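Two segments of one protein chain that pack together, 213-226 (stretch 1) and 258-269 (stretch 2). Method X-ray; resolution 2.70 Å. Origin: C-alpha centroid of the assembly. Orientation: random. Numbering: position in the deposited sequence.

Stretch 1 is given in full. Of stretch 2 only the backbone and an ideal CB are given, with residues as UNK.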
HETATM    1  N   MSE A 213      16.428   1.554  13.051  1.00 34.45           N
HETATM    2  CA  MSE A 213      16.612   2.895  13.573  1.00 32.94           C
HETATM    3  C   MSE A 213      15.698   3.818  12.812  1.00 38.40           C
HETATM    4  O   MSE A 213      15.374   3.565  11.640  1.00 37.38           O
HETATM    5  CB  MSE A 213      18.077   3.381  13.588  1.00 34.82           C
HETATM    6  CG  MSE A 213      18.726   3.653  12.238  1.00 39.99           C
HETATM    7 SE   MSE A 213      20.677   3.349  12.411  0.75 45.85          SE
HETATM    8  CE  MSE A 213      20.657   1.523  11.647  1.00 41.95           C
ATOM      9  N   GLY A 214      15.234   4.846  13.510  1.00 35.61           N
ATOM     10  CA  GLY A 214      14.352   5.823  12.897  1.00 35.02           C
ATOM     11  C   GLY A 214      14.017   7.001  13.764  1.00 40.46           C
ATOM     12  O   GLY A 214      14.104   6.925  14.992  1.00 42.90           O
ATOM     13  N   ASN A 215      13.639   8.107  13.109  1.00 35.93           N
ATOM     14  CA  ASN A 215      13.185   9.392  13.662  1.00 34.24           C
ATOM     15  C   ASN A 215      14.291  10.024  14.536  1.00 35.42           C
ATOM     16  O   ASN A 215      14.006  10.671  15.538  1.00 33.75           O
ATOM     17  CB  ASN A 215      11.872   9.196  14.418  1.00 30.86           C
ATOM     18  CG  ASN A 215      10.919   8.265  13.701  1.00 43.21           C
ATOM     19  OD1 ASN A 215      10.381   8.589  12.649  1.00 41.28           O
ATOM     20  ND2 ASN A 215      10.783   7.045  14.189  1.00 35.57           N
ATOM     21  N   SER A 216      15.555   9.861  14.088  1.00 33.06           N
ATOM     22  CA  SER A 216      16.778  10.310  14.755  1.00 34.40           C
ATOM     23  C   SER A 216      17.409  11.485  14.054  1.00 40.80           C
ATOM     24  O   SER A 216      17.361  11.558  12.825  1.00 41.85           O
ATOM     25  CB  SER A 216      17.796   9.171  14.824  1.00 38.24           C
ATOM     26  OG  SER A 216      17.513   8.236  15.856  1.00 42.96           O
ATOM     27  N   PRO A 217      18.066  12.390  14.801  1.00 39.23           N
ATOM     28  CA  PRO A 217      18.663  13.570  14.155  1.00 39.93           C
ATOM     29  C   PRO A 217      20.107  13.374  13.700  1.00 44.66           C
ATOM     30  O   PRO A 217      20.732  14.353  13.260  1.00 44.19           O
ATOM     31  CB  PRO A 217      18.610  14.623  15.257  1.00 41.73           C
ATOM     32  CG  PRO A 217      18.671  13.856  16.524  1.00 45.88           C
ATOM     33  CD  PRO A 217      18.189  12.468  16.274  1.00 41.10           C
ATOM     34  N   PHE A 218      20.644  12.135  13.798  1.00 40.38           N
ATOM     35  CA  PHE A 218      22.046  11.905  13.443  1.00 40.95           C
ATOM     36  C   PHE A 218      22.299  12.078  11.937  1.00 45.94           C
ATOM     37  O   PHE A 218      21.370  12.049  11.130  1.00 45.01           O
ATOM     38  CB  PHE A 218      22.556  10.522  13.909  1.00 41.69           C
ATOM     39  CG  PHE A 218      21.654   9.323  13.709  1.00 41.08           C
ATOM     40  CD1 PHE A 218      20.968   9.134  12.508  1.00 41.17           C
ATOM     41  CD2 PHE A 218      21.579   8.323  14.673  1.00 42.00           C
ATOM     42  CE1 PHE A 218      20.182   7.997  12.302  1.00 40.88           C
ATOM     43  CE2 PHE A 218      20.782   7.191  14.464  1.00 43.80           C
ATOM     44  CZ  PHE A 218      20.093   7.031  13.275  1.00 39.99           C
ATOM     45  N   VAL A 219      23.572  12.296  11.594  1.00 44.00           N
ATOM     46  CA  VAL A 219      24.073  12.442  10.226  1.00 44.13           C
ATOM     47  C   VAL A 219      24.643  11.083   9.797  1.00 50.33           C
ATOM     48  O   VAL A 219      25.055  10.298  10.654  1.00 50.57           O
ATOM     49  CB  VAL A 219      25.095  13.610  10.075  1.00 46.55           C
ATOM     50  CG1 VAL A 219      24.408  14.960  10.241  1.00 44.55           C
ATOM     51  CG2 VAL A 219      26.261  13.477  11.052  1.00 46.88           C
ATOM     52  N   ALA A 220      24.648  10.806   8.486  1.00 48.19           N
ATOM     53  CA  ALA A 220      25.066   9.531   7.881  1.00 48.48           C
ATOM     54  C   ALA A 220      26.434   9.023   8.372  1.00 53.27           C
ATOM     55  O   ALA A 220      26.555   7.835   8.682  1.00 52.31           O
ATOM     56  CB  ALA A 220      25.099   9.665   6.382  1.00 49.48           C
ATOM     57  N   GLU A 221      27.430   9.923   8.488  1.00 50.78           N
ATOM     58  CA  GLU A 221      28.805   9.594   8.892  1.00 51.85           C
ATOM     59  C   GLU A 221      28.919   9.212  10.389  1.00 56.26           C
ATOM     60  O   GLU A 221      29.966   8.713  10.804  1.00 57.50           O
ATOM     61  CB  GLU A 221      29.788  10.748   8.560  1.00 54.08           C
ATOM     62  CG  GLU A 221      29.454  12.123   9.136  1.00 63.21           C
ATOM     63  CD  GLU A 221      28.503  13.022   8.356  1.00 83.83           C
ATOM     64  OE1 GLU A 221      27.797  12.523   7.448  1.00 61.06           O
ATOM     65  OE2 GLU A 221      28.446  14.231   8.680  1.00 83.10           O
ATOM     66  N   ASN A 222      27.855   9.418  11.186  1.00 51.44           N
ATOM     67  CA  ASN A 222      27.891   9.100  12.615  1.00 50.19           C
ATOM     68  C   ASN A 222      27.094   7.828  12.924  1.00 52.33           C
ATOM     69  O   ASN A 222      26.879   7.504  14.096  1.00 51.41           O
ATOM     70  CB  ASN A 222      27.400  10.279  13.435  1.00 46.82           C
ATOM     71  CG  ASN A 222      28.427  11.383  13.526  1.00 62.35           C
ATOM     72  OD1 ASN A 222      29.630  11.190  13.271  1.00 49.48           O
ATOM     73  ND2 ASN A 222      27.979  12.561  13.932  1.00 56.34           N
ATOM     74  N   ILE A 223      26.726   7.070  11.864  1.00 48.10           N
ATOM     75  CA  ILE A 223      26.019   5.795  11.996  1.00 45.87           C
ATOM     76  C   ILE A 223      27.021   4.674  11.769  1.00 51.85           C
ATOM     77  O   ILE A 223      27.261   4.284  10.618  1.00 53.70           O
ATOM     78  CB  ILE A 223      24.777   5.647  11.062  1.00 46.32           C
ATOM     79  CG1 ILE A 223      23.799   6.833  11.202  1.00 44.59           C
ATOM     80  CG2 ILE A 223      24.073   4.304  11.308  1.00 43.76           C
ATOM     81  CD1 ILE A 223      22.727   6.867  10.172  1.00 45.31           C
ATOM     82  N   CYS A 224      27.640   4.198  12.871  1.00 46.70           N
ATOM     83  CA  CYS A 224      28.542   3.049  12.946  1.00 46.73           C
ATOM     84  C   CYS A 224      29.798   3.165  12.034  1.00 49.78           C
ATOM     85  O   CYS A 224      30.278   2.157  11.485  1.00 49.69           O
ATOM     86  CB  CYS A 224      27.771   1.767  12.646  1.00 46.84           C
ATOM     87  SG  CYS A 224      26.351   1.504  13.732  1.00 49.66           S
ATOM     88  N   GLU A 225      30.381   4.372  11.972  1.00 45.74           N
ATOM     89  CA  GLU A 225      31.636   4.613  11.257  1.00 46.11           C
ATOM     90  C   GLU A 225      32.833   4.628  12.222  1.00 50.38           C
ATOM     91  O   GLU A 225      33.916   4.128  11.890  1.00 50.10           O
ATOM     92  CB  GLU A 225      31.598   5.927  10.479  1.00 47.03           C
ATOM     93  CG  GLU A 225      30.826   5.858   9.177  1.00 56.63           C
ATOM     94  CD  GLU A 225      31.148   6.966   8.198  1.00 77.55           C
ATOM     95  OE1 GLU A 225      32.183   7.652   8.388  1.00 65.69           O
ATOM     96  OE2 GLU A 225      30.381   7.127   7.219  1.00 70.21           O
ATOM     97  N   ALA A 226      32.626   5.202  13.417  1.00 46.57           N
ATOM     98  CA  ALA A 226      33.681   5.410  14.396  1.00 47.18           C
ATOM     99  C   ALA A 226      33.296   4.970  15.802  1.00 51.11           C
ATOM    100  O   ALA A 226      32.122   4.711  16.096  1.00 48.49           O
ATOM    101  CB  ALA A 226      34.038   6.893  14.424  1.00 47.54           C
ATOM    102  N   UNK A 258      13.032   7.746   8.387  1.00 37.94           N
ATOM    103  CA  UNK A 258      12.726   9.122   8.759  1.00 37.01           C
ATOM    104  C   UNK A 258      13.844   9.742   9.618  1.00 43.90           C
ATOM    105  O   UNK A 258      13.621  10.066  10.790  1.00 44.04           O
ATOM    106  CB  UNK A 258      11.395   9.173   9.512  1.00 37.01           C
ATOM    107  N   UNK A 259      15.055   9.866   9.045  1.00 40.46           N
ATOM    108  CA  UNK A 259      16.166  10.527   9.730  1.00 39.89           C
ATOM    109  C   UNK A 259      16.463  11.798   8.918  1.00 45.12           C
ATOM    110  O   UNK A 259      17.116  11.745   7.862  1.00 45.44           O
ATOM    111  CB  UNK A 259      17.392   9.619   9.844  1.00 39.89           C
ATOM    112  N   UNK A 260      15.812  12.928   9.323  1.00 41.65           N
ATOM    113  CA  UNK A 260      15.839  14.157   8.506  1.00 40.41           C
ATOM    114  C   UNK A 260      17.202  14.781   8.253  1.00 44.38           C
ATOM    115  O   UNK A 260      17.314  15.542   7.277  1.00 46.55           O
ATOM    116  CB  UNK A 260      14.959  15.213   9.177  1.00 40.41           C
ATOM    117  N   UNK A 261      18.223  14.473   9.066  1.00 38.01           N
ATOM    118  CA  UNK A 261      19.516  15.098   8.846  1.00 39.20           C
ATOM    119  C   UNK A 261      20.450  14.204   7.981  1.00 45.16           C
ATOM    120  O   UNK A 261      21.604  14.592   7.724  1.00 48.28           O
ATOM    121  CB  UNK A 261      20.171  15.403  10.195  1.00 39.20           C
ATOM    122  N   UNK A 262      19.918  13.095   7.432  1.00 37.97           N
ATOM    123  CA  UNK A 262      20.667  12.284   6.486  1.00 37.30           C
ATOM    124  C   UNK A 262      20.746  13.020   5.153  1.00 42.77           C
ATOM    125  O   UNK A 262      19.732  13.546   4.699  1.00 41.76           O
ATOM    126  CB  UNK A 262      20.023  10.907   6.313  1.00 37.30           C
ATOM    127  N   UNK A 263      21.934  13.072   4.532  1.00 40.70           N
ATOM    128  CA  UNK A 263      22.125  13.693   3.218  1.00 40.85           C
ATOM    129  C   UNK A 263      22.528  12.606   2.241  1.00 47.70           C
ATOM    130  O   UNK A 263      22.580  12.839   1.029  1.00 49.60           O
ATOM    131  CB  UNK A 263      23.175  14.805   3.265  1.00 40.85           C
ATOM    132  N   UNK A 264      22.786  11.400   2.781  1.00 43.98           N
ATOM    133  CA  UNK A 264      23.143  10.167   2.068  1.00 43.49           C
ATOM    134  C   UNK A 264      22.811   8.997   2.959  1.00 46.83           C
ATOM    135  O   UNK A 264      22.608   9.186   4.156  1.00 45.96           O
ATOM    136  CB  UNK A 264      24.621  10.147   1.672  1.00 43.49           C
ATOM    137  N   UNK A 265      22.749   7.789   2.401  1.00 45.44           N
ATOM    138  CA  UNK A 265      22.491   6.588   3.215  1.00 43.95           C
ATOM    139  C   UNK A 265      23.763   6.192   3.929  1.00 48.55           C
ATOM    140  O   UNK A 265      24.839   6.355   3.334  1.00 49.17           O
ATOM    141  CB  UNK A 265      21.978   5.430   2.357  1.00 43.95           C
ATOM    142  N   UNK A 266      23.686   5.680   5.193  1.00 44.48           N
ATOM    143  CA  UNK A 266      24.918   5.237   5.883  1.00 43.99           C
ATOM    144  C   UNK A 266      25.612   4.155   5.047  1.00 46.39           C
ATOM    145  O   UNK A 266      24.967   3.326   4.400  1.00 44.99           O
ATOM    146  CB  UNK A 266      24.601   4.707   7.283  1.00 43.99           C
ATOM    147  N   UNK A 267      26.923   4.229   4.995  1.00 44.51           N
ATOM    148  CA  UNK A 267      27.768   3.400   4.130  1.00 46.04           C
ATOM    149  C   UNK A 267      27.899   1.931   4.573  1.00 53.03           C
ATOM    150  O   UNK A 267      28.388   1.103   3.786  1.00 54.97           O
ATOM    151  CB  UNK A 267      29.164   4.022   4.058  1.00 46.04           C
ATOM    152  N   UNK A 268      27.464   1.604   5.797  1.00 49.18           N
ATOM    153  CA  UNK A 268      27.602   0.243   6.317  1.00 49.50           C
ATOM    154  C   UNK A 268      26.653  -0.717   5.597  1.00 53.17           C
ATOM    155  O   UNK A 268      26.911  -1.927   5.586  1.00 53.38           O
ATOM    156  CB  UNK A 268      27.333   0.219   7.823  1.00 49.50           C
ATOM    157  N   UNK A 269      25.543  -0.178   5.031  1.00 47.33           N
ATOM    158  CA  UNK A 269      24.510  -0.969   4.361  1.00 45.32           C
ATOM    159  C   UNK A 269      25.099  -1.750   3.200  1.00 52.09           C
ATOM    160  O   UNK A 269      24.918  -2.965   3.184  1.00 53.93           O
ATOM    161  CB  UNK A 269      23.376  -0.068   3.867  1.00 45.32           C
TER

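Position 258 has phi/psi of 45/63, a left-handed backbone that asparagine, aspartate and glycine tolerate best. Its CA-to-CB bond points toward stretch 1, and the ideal CB lies 3.3 Å from N215 OD1. That oxygen is an acceptor, so a short side chain with a donor would suit. The residue is N258. Its ND2 donates a hydrogen bond of 2.8 Å to N215 OD1.

At position 259 the CB points sideways, 3.6 Å from S216 O and 4.1 Å from F218 CE1. The space beside G214 and the phenylalanine ring is narrow. Alanine, serine, cysteine or perhaps valine would be reasonable. The residue is C259, with chi1 in m. SG sits 3.5 Å from F218 CE1, oblique to the ring, and 4.1 Å from G214 CA. C259 CA makes a CA-H...O contact of 3.5 Å with S216 O.

Position 260 is the second residue of a type I turn from 259 to 262. Its phi of -61 allows proline, and its CB has nothing of stretch 1 within 5.5 Å. It is P260, whose CD lies 3.7 Å from S216 O.

Position 261 is the third residue of that turn, at -95/8. Its CB points toward stretch 1, close to P217 O and F218 O. Both are acceptors, so a short polar donor is favoured; asparagine, serine or threonine could serve. The residue is N261. ND2 donates to P217 O at 2.8 Å. Its backbone N donates to water 1, which in turn donates to S216 O and F218 O.

At position 262 the CB points sideways and lies 5.1 Å from A220 N. A longer apolar chain could reach A220 and I223; leucine, isoleucine or methionine would suit. It is L262. CD2 comes 4.0 Å from A220 CB and 3.8 Å from I223 CD1.

Position 263 has no stretch 1 atom near its CB and is permissive. It is T263.

Position 264 has an extended backbone and a sideways CB, 4.8 Å from A220 CB. A long chain could lie along the alanine methyl. It is K264, with CG 3.6 Å from A220 CB.

Position 265 points away, so stretch 1 sets no preference. It is L265.

Position 266 points toward stretch 1, its CB 3.9 Å from both I223 CB and A220 O. A compact apolar residue fits, and phi of -58 admits proline. It is P266, with CG 3.8 Å from I223 CD1.

At position 267 the CB points sideways, 4.6 Å from E225 OE2. A small polar or a basic residue would suit. It is T267, with OG1 3.6 Å from E225 OE2. Water 2 accepts from its backbone N and donates to A220 O and E225 OE2.

Position 268 points toward I223 and C224, with M213 farther off. A large apolar residue is expected. It is F268: CE1 meets I223 CG2 at 3.8 Å, and CZ meets M213 CE at 3.9 Å.

Position 269 is out of reach. It is L269.

Stretch 2, residues 258-269: NCPNLTKLPTFL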
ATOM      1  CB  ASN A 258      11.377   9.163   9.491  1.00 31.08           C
ATOM      2  CG  ASN A 258      10.800  10.519   9.726  1.00 53.58           C
ATOM      3  OD1 ASN A 258      11.114  11.489   9.039  1.00 56.74           O
ATOM      4  ND2 ASN A 258       9.948  10.619  10.720  1.00 50.00           N
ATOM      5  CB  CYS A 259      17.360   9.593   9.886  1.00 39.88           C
ATOM      6  SG  CYS A 259      17.028   8.126  10.906  1.00 42.57           S
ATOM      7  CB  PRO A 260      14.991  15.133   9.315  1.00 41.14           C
ATOM      8  CG  PRO A 260      15.002  14.613  10.684  1.00 45.98           C
ATOM      9  CD  PRO A 260      14.954  13.128  10.506  1.00 42.56           C
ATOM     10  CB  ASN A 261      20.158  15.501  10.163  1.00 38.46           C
ATOM     11  CG  ASN A 261      19.303  16.519  10.892  1.00 56.64           C
ATOM     12  OD1 ASN A 261      18.772  17.476  10.296  1.00 49.52           O
ATOM     13  ND2 ASN A 261      19.087  16.301  12.182  1.00 45.99           N
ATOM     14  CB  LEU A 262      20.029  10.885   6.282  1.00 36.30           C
ATOM     15  CG  LEU A 262      20.019   9.895   7.438  1.00 40.77           C
ATOM     16  CD1 LEU A 262      19.426   8.598   7.013  1.00 40.47           C
ATOM     17  CD2 LEU A 262      21.404   9.619   7.983  1.00 44.70           C
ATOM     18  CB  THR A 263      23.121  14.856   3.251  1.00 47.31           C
ATOM     19  OG1 THR A 263      24.326  14.481   3.932  1.00 59.62           O
ATOM     20  CG2 THR A 263      22.533  16.102   3.861  1.00 38.07           C
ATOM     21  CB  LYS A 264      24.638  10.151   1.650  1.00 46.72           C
ATOM     22  CG  LYS A 264      25.621   9.907   2.800  1.00 48.51           C
ATOM     23  CD  LYS A 264      27.054   9.780   2.347  1.00 47.83           C
ATOM     24  CE  LYS A 264      27.853   9.059   3.390  1.00 52.23           C
ATOM     25  NZ  LYS A 264      29.309   9.236   3.179  1.00 72.93           N
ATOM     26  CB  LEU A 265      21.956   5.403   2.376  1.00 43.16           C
ATOM     27  CG  LEU A 265      20.592   5.577   1.716  1.00 46.23           C
ATOM     28  CD1 LEU A 265      20.236   4.356   0.903  1.00 46.62           C
ATOM     29  CD2 LEU A 265      19.499   5.828   2.745  1.00 46.35           C
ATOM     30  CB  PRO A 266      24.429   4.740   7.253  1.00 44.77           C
ATOM     31  CG  PRO A 266      23.002   4.568   7.135  1.00 48.36           C
ATOM     32  CD  PRO A 266      22.486   5.430   6.015  1.00 44.48           C
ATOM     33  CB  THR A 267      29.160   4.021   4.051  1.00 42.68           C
ATOM     34  OG1 THR A 267      29.706   4.077   5.369  1.00 47.28           O
ATOM     35  CG2 THR A 267      29.134   5.420   3.430  1.00 33.20           C
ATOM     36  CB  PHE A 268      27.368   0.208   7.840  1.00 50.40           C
ATOM     37  CG  PHE A 268      25.935   0.174   8.301  1.00 50.25           C
ATOM     38  CD1 PHE A 268      25.236   1.351   8.529  1.00 53.26           C
ATOM     39  CD2 PHE A 268      25.289  -1.038   8.532  1.00 52.05           C
ATOM     40  CE1 PHE A 268      23.908   1.317   8.962  1.00 53.52           C
ATOM     41  CE2 PHE A 268      23.956  -1.077   8.944  1.00 54.28           C
ATOM     42  CZ  PHE A 268      23.276   0.101   9.164  1.00 52.56           C
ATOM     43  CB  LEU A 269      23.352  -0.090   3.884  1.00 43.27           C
ATOM     44  CG  LEU A 269      22.578   0.673   4.968  1.00 44.22           C
ATOM     45  CD1 LEU A 269      21.754   1.782   4.361  1.00 42.83           C
ATOM     46  CD2 LEU A 269      21.712  -0.234   5.781  1.00 40.97           C
TER
HETATM   47  O   HOH W   1      18.794  12.400  10.818  1.00 43.28           O
HETATM   48  O   HOH W   2      27.949   6.217   7.118  1.00 43.19           O
HETATM   49  O   HOH W   3      27.932   3.580   8.103  1.00 41.86           O
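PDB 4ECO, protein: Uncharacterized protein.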